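Local coordinates for protein 3-methylornithine synthase (PDB 3T7V) that catalyses the radical isomerisation of L-lysine to (3R)-3-methyl-D-ornithine in pyrrolysine biosynthesis, using a [4Fe-4S] cluster and S-adenosylmethionine, at residues A[260-265]-A[290-295]; A[284-289]-A[328-333]. All coordinates share one frame; numbering follows the deposited sequence.

Contact 1: residues A[260-265]-A[290-295]; sequences KIISVL and LNAGAN
The CG2 branch of Ile262 lies over the end of helix 278-291, where Ala292, Gly293 and Ala294 turn the chain out of the helix in a Schellman motif. The motif is evident from the positive phi of Gly293 (120°) and from two backbone bonds, Gly293 N to Leu290 O at 3.0 Å and a probable one from Ala294 N to Arg289 O. This is a helix-to-turn contact in the outer layer of the TIM-barrel-type radical SAM fold: helix 258-268 presents its flank to the turn that leads into strand 296-300. With CG2 anti to the backbone N, the Ile262 methyl approaches Ala292 O at 3.6 Å and Ala294 N at 3.7 Å, and it meets Ala292 CB at 4.0 Å. At the backbone angles of Gly293 a side chain would collide with Ala292 O, which explains the glycine. The same oxygen accepts the hydrogen bond that ties the segments together, from Ser263 OG to Ala292 O at 2.8 Å. The donor lies in the carbonyl plane on a lone pair, with a C=O...OG angle of 122°. Arg266 NE bonds to Gly293 O, so a second residue of helix 258-268 holds the turn, and Leu43 and Tyr44 of helix 37-55 touch Ser263. An alanine in place of Ser263 would probably leave Ala292 O without its hydroxyl donor and the turn less firmly held to the helix. A CA-H...O contact also reaches this acceptor, Ser263 CA lying 3.2 Å from Ala292 O.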
ATOM      1  N   LYS A 260      -9.164  -1.944  12.483  1.00 18.56           N
ATOM      2  CA  LYS A 260      -8.527  -2.451  13.704  1.00 18.69           C
ATOM      3  C   LYS A 260      -7.029  -2.693  13.474  1.00 16.59           C
ATOM      4  O   LYS A 260      -6.192  -2.375  14.293  1.00 19.65           O
ATOM      5  CB  LYS A 260      -9.242  -3.786  14.109  1.00 23.65           C
ATOM      6  CG  LYS A 260      -8.904  -4.346  15.452  1.00 31.95           C
ATOM      7  CD  LYS A 260     -10.153  -5.121  16.058  1.00 31.83           C
ATOM      8  CE  LYS A 260     -10.705  -6.045  15.026  1.00 30.55           C
ATOM      9  NZ  LYS A 260     -11.490  -7.103  15.748  1.00 27.35           N
ATOM     10  N   ILE A 261      -6.697  -3.272  12.319  1.00 15.33           N
ATOM     11  CA  ILE A 261      -5.310  -3.602  12.120  1.00 14.72           C
ATOM     12  C   ILE A 261      -4.486  -2.353  11.836  1.00 14.20           C
ATOM     13  O   ILE A 261      -3.336  -2.265  12.222  1.00 15.98           O
ATOM     14  CB  ILE A 261      -5.138  -4.631  10.990  1.00 13.60           C
ATOM     15  CG1 ILE A 261      -5.779  -5.986  11.470  1.00 15.39           C
ATOM     16  CG2 ILE A 261      -3.665  -4.890  10.582  1.00 16.91           C
ATOM     17  CD1 ILE A 261      -5.973  -6.895  10.304  1.00 17.86           C
ATOM     18  N   ILE A 262      -5.080  -1.351  11.153  1.00 14.32           N
ATOM     19  CA  ILE A 262      -4.381  -0.025  10.990  1.00 14.10           C
ATOM     20  C   ILE A 262      -4.001   0.560  12.354  1.00 14.83           C
ATOM     21  O   ILE A 262      -2.889   1.038  12.551  1.00 16.09           O
ATOM     22  CB  ILE A 262      -5.185   0.968  10.149  1.00 14.27           C
ATOM     23  CG1 ILE A 262      -5.183   0.557   8.692  1.00 15.74           C
ATOM     24  CG2 ILE A 262      -4.625   2.374  10.326  1.00 15.98           C
ATOM     25  CD1 ILE A 262      -6.178   1.356   7.875  1.00 17.59           C
ATOM     26  N   SER A 263      -4.995   0.505  13.279  1.00 14.49           N
ATOM     27  CA  SER A 263      -4.682   1.060  14.614  1.00 15.36           C
ATOM     28  C   SER A 263      -3.597   0.251  15.302  1.00 15.72           C
ATOM     29  O   SER A 263      -2.699   0.823  15.896  1.00 17.52           O
ATOM     30  CB  SER A 263      -5.910   1.062  15.486  1.00 17.44           C
ATOM     31  OG  SER A 263      -6.922   1.870  14.914  1.00 18.77           O
ATOM     32  N   VAL A 264      -3.641  -1.078  15.184  1.00 15.50           N
ATOM     33  CA  VAL A 264      -2.596  -1.888  15.800  1.00 15.94           C
ATOM     34  C   VAL A 264      -1.245  -1.593  15.135  1.00 15.69           C
ATOM     35  O   VAL A 264      -0.206  -1.481  15.812  1.00 17.33           O
ATOM     36  CB  VAL A 264      -2.971  -3.393  15.664  1.00 18.12           C
ATOM     37  CG1 VAL A 264      -1.785  -4.239  16.067  1.00 21.48           C
ATOM     38  CG2 VAL A 264      -4.148  -3.680  16.624  1.00 20.98           C
ATOM     39  N   LEU A 265      -1.224  -1.411  13.793  1.00 15.21           N
ATOM     40  CA  LEU A 265       0.053  -1.071  13.129  1.00 15.12           C
ATOM     41  C   LEU A 265       0.587   0.253  13.644  1.00 14.11           C
ATOM     42  O   LEU A 265       1.806   0.433  13.744  1.00 16.87           O
ATOM     43  CB  LEU A 265      -0.171  -0.905  11.580  1.00 15.14           C
ATOM     44  CG  LEU A 265      -0.279  -2.289  10.877  1.00 14.98           C
ATOM     45  CD1 LEU A 265      -0.729  -2.040   9.396  1.00 17.11           C
ATOM     46  CD2 LEU A 265       1.008  -3.076  10.887  1.00 15.54           C
ATOM     47  N   LEU A 290      -7.834   7.071   8.016  1.00 16.76           N
ATOM     48  CA  LEU A 290      -7.097   8.131   8.733  1.00 17.90           C
ATOM     49  C   LEU A 290      -7.486   8.236  10.210  1.00 19.54           C
ATOM     50  O   LEU A 290      -6.584   8.367  11.098  1.00 22.01           O
ATOM     51  CB  LEU A 290      -7.289   9.527   8.089  1.00 18.97           C
ATOM     52  CG  LEU A 290      -6.717   9.592   6.637  1.00 17.59           C
ATOM     53  CD1 LEU A 290      -7.287  10.853   5.956  1.00 20.96           C
ATOM     54  CD2 LEU A 290      -5.160   9.626   6.661  1.00 18.97           C
ATOM     55  N   ASN A 291      -8.798   8.085  10.515  1.00 17.85           N
ATOM     56  CA  ASN A 291      -9.197   8.118  11.927  1.00 20.16           C
ATOM     57  C   ASN A 291      -8.835   6.873  12.686  1.00 18.18           C
ATOM     58  O   ASN A 291      -8.971   6.852  13.900  1.00 22.77           O
ATOM     59  CB  ASN A 291     -10.697   8.379  11.993  1.00 23.56           C
ATOM     60  CG  ASN A 291     -11.023   9.820  11.678  1.00 24.21           C
ATOM     61  OD1 ASN A 291     -10.169  10.736  11.874  1.00 25.45           O
ATOM     62  ND2 ASN A 291     -12.245  10.063  11.223  1.00 27.83           N
ATOM     63  N   ALA A 292      -8.322   5.847  12.026  1.00 17.51           N
ATOM     64  CA  ALA A 292      -7.771   4.658  12.729  1.00 17.05           C
ATOM     65  C   ALA A 292      -6.222   4.770  12.863  1.00 18.70           C
ATOM     66  O   ALA A 292      -5.606   3.891  13.481  1.00 20.08           O
ATOM     67  CB  ALA A 292      -8.085   3.385  11.945  1.00 18.21           C
ATOM     68  N   GLY A 293      -5.618   5.843  12.339  1.00 17.86           N
ATOM     69  CA  GLY A 293      -4.162   6.040  12.532  1.00 19.50           C
ATOM     70  C   GLY A 293      -3.310   6.095  11.284  1.00 16.15           C
ATOM     71  O   GLY A 293      -2.119   6.229  11.378  1.00 17.98           O
ATOM     72  N   ALA A 294      -3.921   6.022  10.124  1.00 14.72           N
ATOM     73  CA  ALA A 294      -3.112   6.146   8.898  1.00 14.44           C
ATOM     74  C   ALA A 294      -2.617   7.598   8.723  1.00 15.12           C
ATOM     75  O   ALA A 294      -3.180   8.545   9.261  1.00 16.44           O
ATOM     76  CB  ALA A 294      -3.936   5.746   7.672  1.00 16.10           C
ATOM     77  N   ASN A 295      -1.557   7.753   7.924  1.00 14.86           N
ATOM     78  CA  ASN A 295      -0.974   9.118   7.699  1.00 14.44           C
ATOM     79  C   ASN A 295      -0.630   9.444   6.237  1.00 13.96           C
ATOM     80  O   ASN A 295      -0.040  10.446   5.981  1.00 15.66           O
ATOM     81  CB  ASN A 295       0.193   9.392   8.675  1.00 16.66           C
ATOM     82  CG  ASN A 295       1.411   8.498   8.406  1.00 17.76           C
ATOM     83  OD1 ASN A 295       1.334   7.526   7.756  1.00 17.48           O
ATOM     84  ND2 ASN A 295       2.507   8.814   8.983  1.00 24.46           N
TER

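Contact 2: residues A[284-289]-A[328-333]; sequences DGMVLR and VRRLEI
The side chains of Arg330 and Asp284 cross obliquely, with guanidinium and carboxylate planes 36° apart. Despite that tilt, their salt bridge is nearly straight: Arg330 NH1 donates to Asp284 OD1 at 2.9 Å with an N-H...O angle of 179°. The oxygen sits at the guanidinium edge, in its plane, and is met nearly along its own C-O bond. Bends at chi2 and chi3 fold the arginine chain, and two apolar partners of helix 278-291 meet its aliphatic part. Val287 crosses it at about a right angle, with CG2 3.6 Å from Arg330 CG and 3.9 Å from Arg330 CD. Met286 slides past it in the opposite direction, bringing CE to 3.8 Å from Arg330 CG. Met286 CE also meets Leu331 CD2 at 4.1 Å, so one methyl bridges two successive residues of the facing helix. Polar and apolar contacts are thus divided along a single side chain, with the charge paired at the exposed Asp284 and the methylenes packed against Val287 and Met286. The N-to-C directions of the two segments differ by 44°, and their axes are 10.6 Å apart at closest approach. Val327 and Met334 widen the interface, touching Met286 and Val287. Helix 278-291 follows strand 275-277 and leads to strand 296-300, while helix 324-334 precedes strand 337-338 of the same parallel sheet.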
ATOM      1  N   ASP A 284     -14.756   8.004   1.339  1.00 22.82           N
ATOM      2  CA  ASP A 284     -15.396   7.789   2.659  1.00 25.64           C
ATOM      3  C   ASP A 284     -14.559   6.813   3.506  1.00 25.40           C
ATOM      4  O   ASP A 284     -14.378   6.964   4.736  1.00 26.39           O
ATOM      5  CB  ASP A 284     -16.814   7.198   2.501  1.00 28.58           C
ATOM      6  CG  ASP A 284     -17.795   8.141   1.778  1.00 36.65           C
ATOM      7  OD1 ASP A 284     -17.581   9.391   1.777  1.00 41.37           O
ATOM      8  OD2 ASP A 284     -18.825   7.640   1.253  1.00 50.14           O
ATOM      9  N   GLY A 285     -14.038   5.777   2.832  1.00 20.86           N
ATOM     10  CA  GLY A 285     -13.213   4.788   3.523  1.00 20.41           C
ATOM     11  C   GLY A 285     -11.905   5.425   4.008  1.00 19.83           C
ATOM     12  O   GLY A 285     -11.331   5.034   5.044  1.00 21.01           O
ATOM     13  N   MET A 286     -11.404   6.394   3.256  1.00 19.16           N
ATOM     14  CA  MET A 286     -10.166   7.130   3.636  1.00 19.26           C
ATOM     15  C   MET A 286     -10.355   7.808   4.994  1.00 18.59           C
ATOM     16  O   MET A 286      -9.415   7.801   5.840  1.00 19.78           O
ATOM     17  CB  MET A 286      -9.827   8.180   2.561  1.00 19.74           C
ATOM     18  CG  MET A 286      -8.553   9.006   2.888  1.00 20.39           C
ATOM     19  SD  MET A 286      -8.618  10.570   1.963  1.00 21.14           S
ATOM     20  CE  MET A 286      -9.901  11.489   2.873  1.00 24.62           C
ATOM     21  N   VAL A 287     -11.529   8.429   5.199  1.00 20.52           N
ATOM     22  CA  VAL A 287     -11.798   9.089   6.460  1.00 20.67           C
ATOM     23  C   VAL A 287     -11.673   8.085   7.628  1.00 20.89           C
ATOM     24  O   VAL A 287     -10.976   8.375   8.618  1.00 21.04           O
ATOM     25  CB  VAL A 287     -13.203   9.721   6.429  1.00 22.19           C
ATOM     26  CG1 VAL A 287     -13.495  10.413   7.777  1.00 26.81           C
ATOM     27  CG2 VAL A 287     -13.221  10.768   5.312  1.00 23.02           C
ATOM     28  N   LEU A 288     -12.246   6.907   7.472  1.00 19.58           N
ATOM     29  CA  LEU A 288     -12.248   5.903   8.530  1.00 19.03           C
ATOM     30  C   LEU A 288     -10.806   5.438   8.806  1.00 19.89           C
ATOM     31  O   LEU A 288     -10.366   5.186   9.955  1.00 22.81           O
ATOM     32  CB  LEU A 288     -13.084   4.709   8.080  1.00 20.40           C
ATOM     33  CG  LEU A 288     -14.611   4.959   8.011  1.00 25.14           C
ATOM     34  CD1 LEU A 288     -15.369   3.805   7.369  1.00 31.61           C
ATOM     35  CD2 LEU A 288     -15.125   5.217   9.413  1.00 32.60           C
ATOM     36  N   ARG A 289     -10.065   5.307   7.707  1.00 17.42           N
ATOM     37  CA  ARG A 289      -8.649   4.769   7.824  1.00 16.85           C
ATOM     38  C   ARG A 289      -7.735   5.800   8.422  1.00 17.03           C
ATOM     39  O   ARG A 289      -6.897   5.463   9.299  1.00 16.96           O
ATOM     40  CB  ARG A 289      -8.143   4.317   6.438  1.00 17.79           C
ATOM     41  CG  ARG A 289      -8.848   3.022   5.965  1.00 18.69           C
ATOM     42  CD  ARG A 289      -8.910   2.872   4.437  1.00 20.17           C
ATOM     43  NE  ARG A 289      -9.421   1.517   4.157  1.00 20.21           N
ATOM     44  CZ  ARG A 289     -10.721   1.136   4.231  1.00 21.78           C
ATOM     45  NH1 ARG A 289     -11.689   2.002   4.593  1.00 22.73           N
ATOM     46  NH2 ARG A 289     -11.034  -0.145   4.003  1.00 26.01           N
ATOM     47  N   VAL A 328      -8.118  16.319  -0.926  1.00 18.11           N
ATOM     48  CA  VAL A 328      -7.683  17.431  -0.088  1.00 19.12           C
ATOM     49  C   VAL A 328      -8.909  18.138   0.504  1.00 19.70           C
ATOM     50  O   VAL A 328      -8.851  18.594   1.655  1.00 23.11           O
ATOM     51  CB  VAL A 328      -6.769  18.367  -0.894  1.00 19.92           C
ATOM     52  CG1 VAL A 328      -6.514  19.658  -0.091  1.00 24.64           C
ATOM     53  CG2 VAL A 328      -5.434  17.700  -1.214  1.00 22.25           C
ATOM     54  N   ARG A 329      -9.977  18.241  -0.277  1.00 20.02           N
ATOM     55  CA  ARG A 329     -11.258  18.855   0.229  1.00 21.01           C
ATOM     56  C   ARG A 329     -11.714  18.069   1.443  1.00 21.43           C
ATOM     57  O   ARG A 329     -12.134  18.669   2.447  1.00 23.43           O
ATOM     58  CB  ARG A 329     -12.331  18.796  -0.868  1.00 25.30           C
ATOM     59  CG  ARG A 329     -13.742  19.189  -0.404  1.00 35.89           C
ATOM     60  CD  ARG A 329     -14.772  19.258  -1.549  1.00 53.00           C
ATOM     61  NE  ARG A 329     -16.115  19.549  -1.025  1.00 70.59           N
ATOM     62  CZ  ARG A 329     -17.236  19.627  -1.754  1.00 84.88           C
ATOM     63  NH1 ARG A 329     -18.392  19.910  -1.156  1.00 87.26           N
ATOM     64  NH2 ARG A 329     -17.212  19.417  -3.073  1.00101.03           N
ATOM     65  N   ARG A 330     -11.708  16.713   1.340  1.00 20.56           N
ATOM     66  CA  ARG A 330     -12.200  15.924   2.457  1.00 19.34           C
ATOM     67  C   ARG A 330     -11.222  16.060   3.663  1.00 20.60           C
ATOM     68  O   ARG A 330     -11.683  16.100   4.812  1.00 22.11           O
ATOM     69  CB  ARG A 330     -12.410  14.447   2.055  1.00 21.10           C
ATOM     70  CG  ARG A 330     -13.031  13.589   3.147  1.00 23.11           C
ATOM     71  CD  ARG A 330     -14.506  13.937   3.405  1.00 28.94           C
ATOM     72  NE  ARG A 330     -15.208  13.801   2.132  1.00 36.47           N
ATOM     73  CZ  ARG A 330     -15.921  12.726   1.764  1.00 42.69           C
ATOM     74  NH1 ARG A 330     -16.023  11.678   2.578  1.00 38.85           N
ATOM     75  NH2 ARG A 330     -16.518  12.694   0.572  1.00 46.91           N
ATOM     76  N   LEU A 331      -9.911  16.082   3.427  1.00 20.99           N
ATOM     77  CA  LEU A 331      -8.972  16.271   4.583  1.00 20.49           C
ATOM     78  C   LEU A 331      -9.311  17.602   5.296  1.00 22.67           C
ATOM     79  O   LEU A 331      -9.232  17.652   6.533  1.00 22.33           O
ATOM     80  CB  LEU A 331      -7.527  16.399   4.086  1.00 20.97           C
ATOM     81  CG  LEU A 331      -7.090  15.076   3.428  1.00 21.03           C
ATOM     82  CD1 LEU A 331      -5.672  15.335   2.943  1.00 24.91           C
ATOM     83  CD2 LEU A 331      -7.025  13.955   4.450  1.00 21.81           C
ATOM     84  N   GLU A 332      -9.587  18.666   4.524  1.00 23.96           N
ATOM     85  CA  GLU A 332      -9.907  19.977   5.141  1.00 24.80           C
ATOM     86  C   GLU A 332     -11.126  19.860   6.099  1.00 28.52           C
ATOM     87  O   GLU A 332     -11.102  20.356   7.278  1.00 27.98           O
ATOM     88  CB  GLU A 332     -10.129  21.018   4.066  1.00 27.69           C
ATOM     89  CG  GLU A 332     -10.243  22.423   4.713  1.00 36.28           C
ATOM     90  CD  GLU A 332     -10.626  23.541   3.743  1.00 62.29           C
ATOM     91  OE1 GLU A 332     -11.637  23.394   2.995  1.00 72.48           O
ATOM     92  OE2 GLU A 332      -9.928  24.591   3.749  1.00 60.64           O
ATOM     93  N   ILE A 333     -12.173  19.186   5.620  1.00 25.27           N
ATOM     94  CA  ILE A 333     -13.371  18.886   6.445  1.00 31.15           C
ATOM     95  C   ILE A 333     -13.011  18.148   7.743  1.00 28.90           C
ATOM     96  O   ILE A 333     -13.556  18.416   8.826  1.00 28.78           O
ATOM     97  CB  ILE A 333     -14.363  18.072   5.595  1.00 33.38           C
ATOM     98  CG1 ILE A 333     -15.063  19.017   4.614  1.00 37.08           C
ATOM     99  CG2 ILE A 333     -15.344  17.310   6.464  1.00 40.87           C
ATOM    100  CD1 ILE A 333     -15.755  18.321   3.452  1.00 44.91           C
TER

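How the contacts relate
Helix 278-291 belongs to both contacts, whose centres lie 14 Å apart: its C-terminal turn meets helix 258-268 in contact 1, and its body meets helix 324-334 in contact 2. Three pairs join them directly. Ala294 N probably hydrogen-bonds to Arg289 O at 3.1 Å, Ile262 CD1 packs on Arg289 CG at 3.7 Å, and Leu290 CD1 packs on Leu331 CD2 at 3.5 Å. Neither contact reaches the substrate pocket. The side chains of Ile262 and Met286 are each about 11 Å from the bound methylornithine and about 8 Å from that of Ser277, which binds it; Ile262 is about 7 Å from the side chain of Arg235, another binding residue.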